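Local coordinates for ATP-dependent Clp protease adapter protein CLPS1, chloroplastic (Arabidopsis thaliana, PDB 7D34), which acts as a small chloroplast adapter that modulates the ClpC chaperone and probably selects substrates, by their N-terminal residue, for the plastid Clp protease, at residues A2-V7 / A55-A59; I8-D12 / A43-G47; V20-L24 / A36-M40. The contacts are given in a common frame with arbitrary orientation. Numbering follows the deposited sequence.

Contact 1: A2-V7 / A55-A59; sequences APPYRV and AQADA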
loop_
_atom_site.group_PDB
_atom_site.type_symbol
_atom_site.label_atom_id
_atom_site.label_comp_id
_atom_site.label_asym_id
_atom_site.label_seq_id
_atom_site.Cartn_x
_atom_site.Cartn_y
_atom_site.Cartn_z
ATOM N N ALA A 2 -1.093 -21.413 4.277
ATOM C CA ALA A 2 0.283 -20.993 4.054
ATOM C C ALA A 2 0.580 -19.594 4.587
ATOM O O ALA A 2 -0.326 -18.776 4.768
ATOM C CB ALA A 2 0.604 -21.069 2.565
ATOM N N PRO A 3 1.859 -19.285 4.824
ATOM C CA PRO A 3 2.209 -17.968 5.354
ATOM C C PRO A 3 1.909 -16.886 4.321
ATOM O O PRO A 3 2.067 -17.112 3.112
ATOM C CB PRO A 3 3.717 -18.078 5.641
ATOM C CG PRO A 3 4.071 -19.559 5.505
ATOM C CD PRO A 3 3.041 -20.131 4.572
ATOM N N PRO A 4 1.506 -15.695 4.763
ATOM C CA PRO A 4 1.167 -14.641 3.797
ATOM C C PRO A 4 2.372 -13.882 3.274
ATOM O O PRO A 4 3.326 -13.593 4.000
ATOM C CB PRO A 4 0.235 -13.720 4.595
ATOM C CG PRO A 4 0.679 -13.889 6.017
ATOM C CD PRO A 4 1.138 -15.319 6.142
ATOM N N TYR A 5 2.304 -13.563 1.989
ATOM C CA TYR A 5 3.310 -12.786 1.290
ATOM C C TYR A 5 2.609 -11.639 0.582
ATOM O O TYR A 5 1.425 -11.724 0.242
ATOM C CB TYR A 5 4.079 -13.623 0.264
ATOM C CG TYR A 5 5.262 -14.377 0.864
ATOM C CD1 TYR A 5 6.573 -14.024 0.559
ATOM C CD2 TYR A 5 5.067 -15.439 1.747
ATOM C CE1 TYR A 5 7.659 -14.720 1.104
ATOM C CE2 TYR A 5 6.139 -16.123 2.296
ATOM C CZ TYR A 5 7.425 -15.770 1.978
ATOM O OH TYR A 5 8.460 -16.474 2.554
ATOM N N ARG A 6 3.355 -10.562 0.362
ATOM C CA ARG A 6 2.828 -9.357 -0.263
ATOM C C ARG A 6 3.272 -9.288 -1.719
ATOM O O ARG A 6 4.446 -9.524 -2.025
ATOM C CB ARG A 6 3.311 -8.121 0.495
ATOM C CG ARG A 6 2.381 -7.584 1.558
ATOM C CD ARG A 6 3.084 -7.357 2.895
ATOM N NE ARG A 6 3.859 -6.113 2.963
ATOM C CZ ARG A 6 4.294 -5.573 4.098
ATOM N NH1 ARG A 6 4.992 -4.459 4.087
ATOM N NH2 ARG A 6 3.992 -6.129 5.257
ATOM N N VAL A 7 2.316 -9.030 -2.615
ATOM C CA VAL A 7 2.597 -8.646 -3.995
ATOM C C VAL A 7 2.522 -7.124 -4.057
ATOM O O VAL A 7 1.476 -6.527 -3.766
ATOM C CB VAL A 7 1.622 -9.302 -4.990
ATOM C CG1 VAL A 7 2.020 -8.986 -6.436
ATOM C CG2 VAL A 7 1.558 -10.827 -4.800
ATOM N N ALA A 55 -0.298 -16.646 -0.537
ATOM C CA ALA A 55 0.822 -17.564 -0.419
ATOM C C ALA A 55 2.003 -17.148 -1.283
ATOM O O ALA A 55 1.849 -16.466 -2.295
ATOM C CB ALA A 55 0.356 -18.960 -0.805
ATOM N N GLN A 56 3.187 -17.630 -0.887
ATOM C CA GLN A 56 4.439 -17.240 -1.529
ATOM C C GLN A 56 4.456 -17.642 -3.001
ATOM O O GLN A 56 4.805 -16.837 -3.872
ATOM C CB GLN A 56 5.612 -17.873 -0.774
ATOM C CG GLN A 56 6.994 -17.415 -1.233
ATOM C CD GLN A 56 8.112 -18.114 -0.453
ATOM O OE1 GLN A 56 7.865 -19.002 0.370
ATOM N NE2 GLN A 56 9.344 -17.712 -0.713
ATOM N N ALA A 57 4.103 -18.893 -3.295
ATOM C CA ALA A 57 4.097 -19.345 -4.681
ATOM C C ALA A 57 3.172 -18.480 -5.519
ATOM O O ALA A 57 3.529 -18.056 -6.626
ATOM C CB ALA A 57 3.665 -20.810 -4.767
ATOM N N ASP A 58 1.962 -18.229 -5.007
ATOM C CA ASP A 58 0.999 -17.390 -5.712
ATOM C C ASP A 58 1.511 -15.967 -5.861
ATOM O O ASP A 58 1.349 -15.352 -6.919
ATOM C CB ASP A 58 -0.340 -17.397 -4.973
ATOM C CG ASP A 58 -1.000 -18.762 -4.989
ATOM O OD1 ASP A 58 -0.473 -19.662 -4.309
ATOM O OD2 ASP A 58 -2.010 -18.956 -5.699
ATOM N N ALA A 59 2.148 -15.427 -4.822
ATOM C CA ALA A 59 2.676 -14.072 -4.919
ATOM C C ALA A 59 3.693 -13.979 -6.045
ATOM O O ALA A 59 3.667 -13.034 -6.843
ATOM C CB ALA A 59 3.290 -13.648 -3.585
#
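The first turn of helix 56-68 packs against strand 5-10 with Ala59 CB as the bump, set in the hollow between Tyr5 and Val7, two residues apart on the strand. Val7, its CA-to-CB bond directed toward the helix, puts CG2 3.4 Å from Ala59 CA and 3.5 Å from Ala59 CB; the small Ala59 side chain leaves room for this close approach to the helix backbone. Tyr5 meets the Ala59 methyl from two residues back, Tyr5 CB to Ala59 CB 3.9 Å, while its ring extends along Gln56. There Gln56 CG sits 3.6 Å from the Tyr5 ring centroid, 11° off the normal, a CH-pi contact squarely over the face. At the outer end, Ala2 CB meets CB of Ala55, the N-cap residue, at 4.0 Å. The CA-to-CB bond of Arg6 points away from the helix, and its guanidinium forms salt bridges with Glu76, Asp78 and Glu76 of the second subunit. This is a helix start laid against one face of an antiparallel sheet, as in the alpha/beta fold of ClpS proteins.

Contact 2: I8-D12 / A43-G47; sequences ILHND and AHING. With PHE (phenylalanine), chain D.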
loop_
_atom_site.group_PDB
_atom_site.type_symbol
_atom_site.label_atom_id
_atom_site.label_comp_id
_atom_site.label_asym_id
_atom_site.label_seq_id
_atom_site.Cartn_x
_atom_site.Cartn_y
_atom_site.Cartn_z
ATOM N N ILE A 8 3.634 -6.508 -4.426
ATOM C CA ILE A 8 3.784 -5.060 -4.454
ATOM C C ILE A 8 3.781 -4.552 -5.888
ATOM O O ILE A 8 4.401 -5.137 -6.781
ATOM C CB ILE A 8 5.077 -4.636 -3.728
ATOM C CG1 ILE A 8 5.106 -5.166 -2.289
ATOM C CG2 ILE A 8 5.191 -3.135 -3.736
ATOM C CD1 ILE A 8 4.118 -4.536 -1.352
ATOM N N LEU A 9 3.082 -3.433 -6.092
ATOM C CA LEU A 9 3.060 -2.684 -7.343
ATOM C C LEU A 9 3.835 -1.393 -7.108
ATOM O O LEU A 9 3.524 -0.635 -6.182
ATOM C CB LEU A 9 1.621 -2.400 -7.787
ATOM C CG LEU A 9 1.526 -1.464 -8.998
ATOM C CD1 LEU A 9 2.175 -2.069 -10.246
ATOM C CD2 LEU A 9 0.097 -1.051 -9.269
ATOM N N HIS A 10 4.876 -1.174 -7.903
ATOM C CA HIS A 10 5.664 0.047 -7.840
ATOM C C HIS A 10 5.276 1.015 -8.955
ATOM O O HIS A 10 4.944 0.610 -10.073
ATOM C CB HIS A 10 7.151 -0.289 -7.945
ATOM C CG HIS A 10 7.671 -1.162 -6.842
ATOM N ND1 HIS A 10 8.353 -0.655 -5.757
ATOM C CD2 HIS A 10 7.624 -2.505 -6.665
ATOM C CE1 HIS A 10 8.707 -1.647 -4.960
ATOM N NE2 HIS A 10 8.269 -2.780 -5.483
ATOM N N ASN A 11 5.318 2.309 -8.636
ATOM C CA ASN A 11 5.122 3.330 -9.655
ATOM C C ASN A 11 6.229 3.269 -10.707
ATOM O O ASN A 11 7.384 2.944 -10.410
ATOM C CB ASN A 11 5.049 4.708 -9.011
ATOM C CG ASN A 11 4.498 5.746 -9.955
ATOM O OD1 ASN A 11 3.436 5.575 -10.540
ATOM N ND2 ASN A 11 5.205 6.845 -10.086
ATOM N N ASP A 12 5.854 3.556 -11.952
ATOM C CA ASP A 12 6.775 3.691 -13.071
ATOM C C ASP A 12 6.293 4.875 -13.903
ATOM O O ASP A 12 5.141 5.303 -13.786
ATOM C CB ASP A 12 6.866 2.391 -13.888
ATOM C CG ASP A 12 5.651 2.142 -14.724
ATOM O OD1 ASP A 12 5.416 2.910 -15.665
ATOM O OD2 ASP A 12 4.909 1.170 -14.442
ATOM N N ALA A 43 -0.097 3.518 -5.662
ATOM C CA ALA A 43 1.276 3.418 -6.156
ATOM C C ALA A 43 1.726 4.732 -6.770
ATOM O O ALA A 43 2.879 5.138 -6.613
ATOM C CB ALA A 43 1.389 2.279 -7.171
ATOM N N HIS A 44 0.822 5.407 -7.476
ATOM C CA HIS A 44 1.151 6.682 -8.108
ATOM C C HIS A 44 1.486 7.754 -7.077
ATOM O O HIS A 44 2.427 8.534 -7.264
ATOM C CB HIS A 44 -0.032 7.142 -8.978
ATOM C CG HIS A 44 0.158 8.489 -9.599
ATOM N ND1 HIS A 44 0.924 8.689 -10.726
ATOM C CD2 HIS A 44 -0.307 9.706 -9.243
ATOM C CE1 HIS A 44 0.921 9.970 -11.043
ATOM N NE2 HIS A 44 0.179 10.610 -10.158
ATOM N N ILE A 45 0.735 7.805 -5.983
ATOM C CA ILE A 45 0.931 8.829 -4.961
ATOM C C ILE A 45 2.063 8.470 -4.009
ATOM O O ILE A 45 2.842 9.338 -3.609
ATOM C CB ILE A 45 -0.385 9.067 -4.193
ATOM C CG1 ILE A 45 -1.383 9.844 -5.062
ATOM C CG2 ILE A 45 -0.111 9.781 -2.870
ATOM C CD1 ILE A 45 -0.978 11.245 -5.324
ATOM N N ASN A 46 2.180 7.200 -3.630
ATOM C CA ASN A 46 3.108 6.788 -2.586
ATOM C C ASN A 46 4.352 6.091 -3.121
ATOM O O ASN A 46 5.271 5.820 -2.343
ATOM C CB ASN A 46 2.394 5.836 -1.615
ATOM C CG ASN A 46 1.497 6.548 -0.617
ATOM O OD1 ASN A 46 1.954 6.979 0.446
ATOM N ND2 ASN A 46 0.215 6.702 -0.969
ATOM N N GLY A 47 4.420 5.807 -4.421
ATOM C CA GLY A 47 5.531 5.082 -4.991
ATOM C C GLY A 47 5.359 3.575 -5.021
ATOM O O GLY A 47 6.056 2.903 -5.791
HETATM N N PHE D . 2.719 6.980 -12.723
HETATM C CA PHE D . 2.029 6.557 -13.977
HETATM C C PHE D . 1.629 7.773 -14.818
HETATM O O PHE D . 1.401 8.864 -14.278
HETATM C CB PHE D . 0.798 5.705 -13.640
HETATM C CG PHE D . 1.088 4.543 -12.711
HETATM C CD1 PHE D . 2.030 3.579 -13.050
HETATM C CD2 PHE D . 0.413 4.411 -11.504
HETATM C CE1 PHE D . 2.297 2.505 -12.195
HETATM C CE2 PHE D . 0.672 3.341 -10.650
HETATM C CZ PHE D . 1.615 2.386 -11.000
#
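One backbone hydrogen bond ties the end of strand 5-10 to the end of helix 33-46: Asn11 N donates to Gly47 O at 3.0 Å, with an N-H...O angle of 171°, close to linear. The same carbonyl also receives a CA-H...O contact, His10 CA to Gly47 O at 3.5 Å. Gly47 leaves the helix with a positive phi of 90°, and this turn of the chain brings its carbonyl to the strand.

Apolar side chains meet across the segments in one pair, Leu9 CD2 and Ala43 CB at 4.1 Å. The same Ala43 CB lies 3.7 Å from CE2 of the bound phenylalanine. Two further van der Waals contacts involve backbone carbonyls: Ala43 CB is 3.7 Å from Leu9 O, and Asn11 CB is 3.3 Å from Ala43 O.

The polar interactions with the ligand converge on one atom. The phenylalanine N donates to Asn11 OD1 at 2.7 Å, to Asp12 O at 3.1 Å and to His44 ND1 at 3.2 Å, so both segments supply acceptors. Asp12 is itself held through OD2 by Asn15 ND2, whereas the CA-to-CB bond of His10 points away from segment 43-47, and its NE2 is hydrogen-bonded to Ser74 OG.

Three acceptors, Asn11 OD1, Asp12 O and His44 ND1, thus surround a single nitrogen. That is what a protonated alpha-amino group could satisfy, consistent with recognition of a free N-terminus and with N-degron binding by ClpS.

Contact 3: V20-L24 / A36-M40; sequences VVQVL and AVNIM. With PHE (phenylalanine), chain D.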
loop_
_atom_site.group_PDB
_atom_site.type_symbol
_atom_site.label_atom_id
_atom_site.label_comp_id
_atom_site.label_asym_id
_atom_site.label_seq_id
_atom_site.Cartn_x
_atom_site.Cartn_y
_atom_site.Cartn_z
ATOM N N VAL A 20 -2.504 0.396 -16.331
ATOM C CA VAL A 20 -2.213 -0.206 -15.029
ATOM C C VAL A 20 -3.460 -0.892 -14.483
ATOM O O VAL A 20 -3.411 -2.043 -14.024
ATOM C CB VAL A 20 -1.676 0.852 -14.043
ATOM C CG1 VAL A 20 -1.484 0.241 -12.675
ATOM C CG2 VAL A 20 -0.363 1.489 -14.489
ATOM N N VAL A 21 -4.604 -0.199 -14.537
ATOM C CA VAL A 21 -5.851 -0.772 -14.033
ATOM C C VAL A 21 -6.234 -2.020 -14.810
ATOM O O VAL A 21 -6.675 -3.017 -14.223
ATOM C CB VAL A 21 -6.966 0.283 -14.100
ATOM C CG1 VAL A 21 -8.302 -0.253 -13.661
ATOM C CG2 VAL A 21 -6.595 1.392 -13.161
ATOM N N GLN A 22 -6.120 -1.979 -16.141
ATOM C CA GLN A 22 -6.500 -3.145 -16.941
ATOM C C GLN A 22 -5.637 -4.360 -16.623
ATOM O O GLN A 22 -6.143 -5.486 -16.544
ATOM C CB GLN A 22 -6.448 -2.813 -18.430
ATOM C CG GLN A 22 -7.447 -1.756 -18.830
ATOM C CD GLN A 22 -7.232 -1.197 -20.224
ATOM O OE1 GLN A 22 -6.199 -1.410 -20.844
ATOM N NE2 GLN A 22 -8.237 -0.491 -20.732
ATOM N N VAL A 23 -4.326 -4.160 -16.487
ATOM C CA VAL A 23 -3.437 -5.275 -16.157
ATOM C C VAL A 23 -3.824 -5.883 -14.811
ATOM O O VAL A 23 -3.903 -7.111 -14.658
ATOM C CB VAL A 23 -1.974 -4.807 -16.147
ATOM C CG1 VAL A 23 -1.063 -5.934 -15.670
ATOM C CG2 VAL A 23 -1.528 -4.349 -17.520
ATOM N N LEU A 24 -4.041 -5.037 -13.801
ATOM C CA LEU A 24 -4.418 -5.576 -12.500
ATOM C C LEU A 24 -5.654 -6.451 -12.625
ATOM O O LEU A 24 -5.722 -7.543 -12.052
ATOM C CB LEU A 24 -4.680 -4.464 -11.493
ATOM C CG LEU A 24 -3.425 -3.713 -11.034
ATOM C CD1 LEU A 24 -3.733 -2.409 -10.302
ATOM C CD2 LEU A 24 -2.544 -4.656 -10.195
ATOM N N ALA A 36 -8.792 -1.992 -8.293
ATOM C CA ALA A 36 -7.672 -1.737 -9.203
ATOM C C ALA A 36 -7.315 -0.261 -9.279
ATOM O O ALA A 36 -6.132 0.109 -9.333
ATOM C CB ALA A 36 -8.006 -2.204 -10.622
ATOM N N VAL A 37 -8.332 0.593 -9.357
ATOM C CA VAL A 37 -8.061 2.017 -9.433
ATOM C C VAL A 37 -7.427 2.481 -8.137
ATOM O O VAL A 37 -6.569 3.366 -8.147
ATOM C CB VAL A 37 -9.335 2.831 -9.739
ATOM C CG1 VAL A 37 -9.753 2.634 -11.206
ATOM C CG2 VAL A 37 -10.470 2.533 -8.724
ATOM N N ASN A 38 -7.854 1.911 -6.990
ATOM C CA ASN A 38 -7.250 2.274 -5.702
ATOM C C ASN A 38 -5.771 1.939 -5.682
ATOM O O ASN A 38 -4.943 2.756 -5.262
ATOM C CB ASN A 38 -7.928 1.571 -4.509
ATOM C CG ASN A 38 -9.207 2.268 -4.064
ATOM O OD1 ASN A 38 -9.708 3.114 -4.794
ATOM N ND2 ASN A 38 -9.739 1.928 -2.875
ATOM N N ILE A 39 -5.433 0.720 -6.105
ATOM C CA ILE A 39 -4.047 0.268 -6.123
ATOM C C ILE A 39 -3.223 1.164 -7.037
ATOM O O ILE A 39 -2.149 1.637 -6.669
ATOM C CB ILE A 39 -3.974 -1.218 -6.540
ATOM C CG1 ILE A 39 -4.756 -2.092 -5.549
ATOM C CG2 ILE A 39 -2.525 -1.733 -6.568
ATOM C CD1 ILE A 39 -4.902 -3.583 -5.888
ATOM N N MET A 40 -3.690 1.386 -8.253
ATOM C CA MET A 40 -2.994 2.298 -9.146
ATOM C C MET A 40 -2.809 3.692 -8.525
ATOM O O MET A 40 -1.694 4.239 -8.526
ATOM C CB MET A 40 -3.765 2.340 -10.445
ATOM C CG MET A 40 -3.154 3.305 -11.420
ATOM S SD MET A 40 -3.625 5.049 -11.340
ATOM C CE MET A 40 -5.369 4.978 -11.632
HETATM N N PHE D . 2.719 6.980 -12.723
HETATM C CA PHE D . 2.029 6.557 -13.977
HETATM C C PHE D . 1.629 7.773 -14.818
HETATM O O PHE D . 1.401 8.864 -14.278
HETATM C CB PHE D . 0.798 5.705 -13.640
HETATM C CG PHE D . 1.088 4.543 -12.711
HETATM C CD1 PHE D . 2.030 3.579 -13.050
HETATM C CD2 PHE D . 0.413 4.411 -11.504
HETATM C CE1 PHE D . 2.297 2.505 -12.195
HETATM C CE2 PHE D . 0.672 3.341 -10.650
HETATM C CZ PHE D . 1.615 2.386 -11.000
#
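The hydrophobic pocket that receives the N-terminal side chain in the ClpS fold is lined partly by two crossing helices, 17-27 and 33-46, and this contact is where they pack. The axes of the short segments 20-24 and 36-40 approach to 8.8 Å with 125° between their N-to-C directions, so the helices run obliquely antiparallel. Their nearest CA atoms, Val21 CA and Ala36 CA, are 5.3 Å apart, a spacing made possible by the small alanine.

The side chains that meet are all apolar, with no hydrogen bond between the segments. Val21 CG1 touches Ala36 CB at 3.6 Å; both Val21 methyls lie close to Val37 CG1, with Val21 CG2 at 3.9 Å; and Val21 CG2 is 4.0 Å from Met40 CB, so this valine spans three residues of the facing helix. One turn on, Leu24 packs on Ala36 from another side: Leu24 CB lies 4.1 Å from Ala36 CB, and Leu24 CD1 lies 3.6 Å from Ala36 O and 4.0 Å from Ile39 CB. Ile39 and Leu24 also rest on Val51 of the sheet, which places this end of the interface in the core. On its far side, helix 33-46 meets the second subunit, where Asn38 ND2 hydrogen-bonds Gln41 and Glu42 of that chain.

Toward the ligand the layer ends in Val20 and Met40, which meet through Val20 CG1 and Met40 CG at 3.7 Å. Both border the phenylalanine ring: Val20 CG2 is 3.5 Å from ligand atom CD1, and the backbone atom Met40 O is 3.3 Å from ligand atom CE2.

In the fold
Along the chain the contacts are nested: contact 3 lies inside the loop closed by contact 2, which lies inside that of contact 1. Contacts 1 and 2 use successive parts of the central strand 5-10, yet their centres are 20 Å apart. Contacts 2 and 3 share helix 33-46, have centres 11 Å apart and touch through Leu9, whose CD2 is 3.8 Å from Ile39 CG2 and 4.0 Å from Val20 CG1. Contact 2 holds the amino group of the bound phenylalanine and, with contact 3, borders its ring. Together they frame the N-degron pocket between the central strand and two helices, while contact 1 packs helix 56-68 on the sheet, on the opposite side of the chain's centre from both.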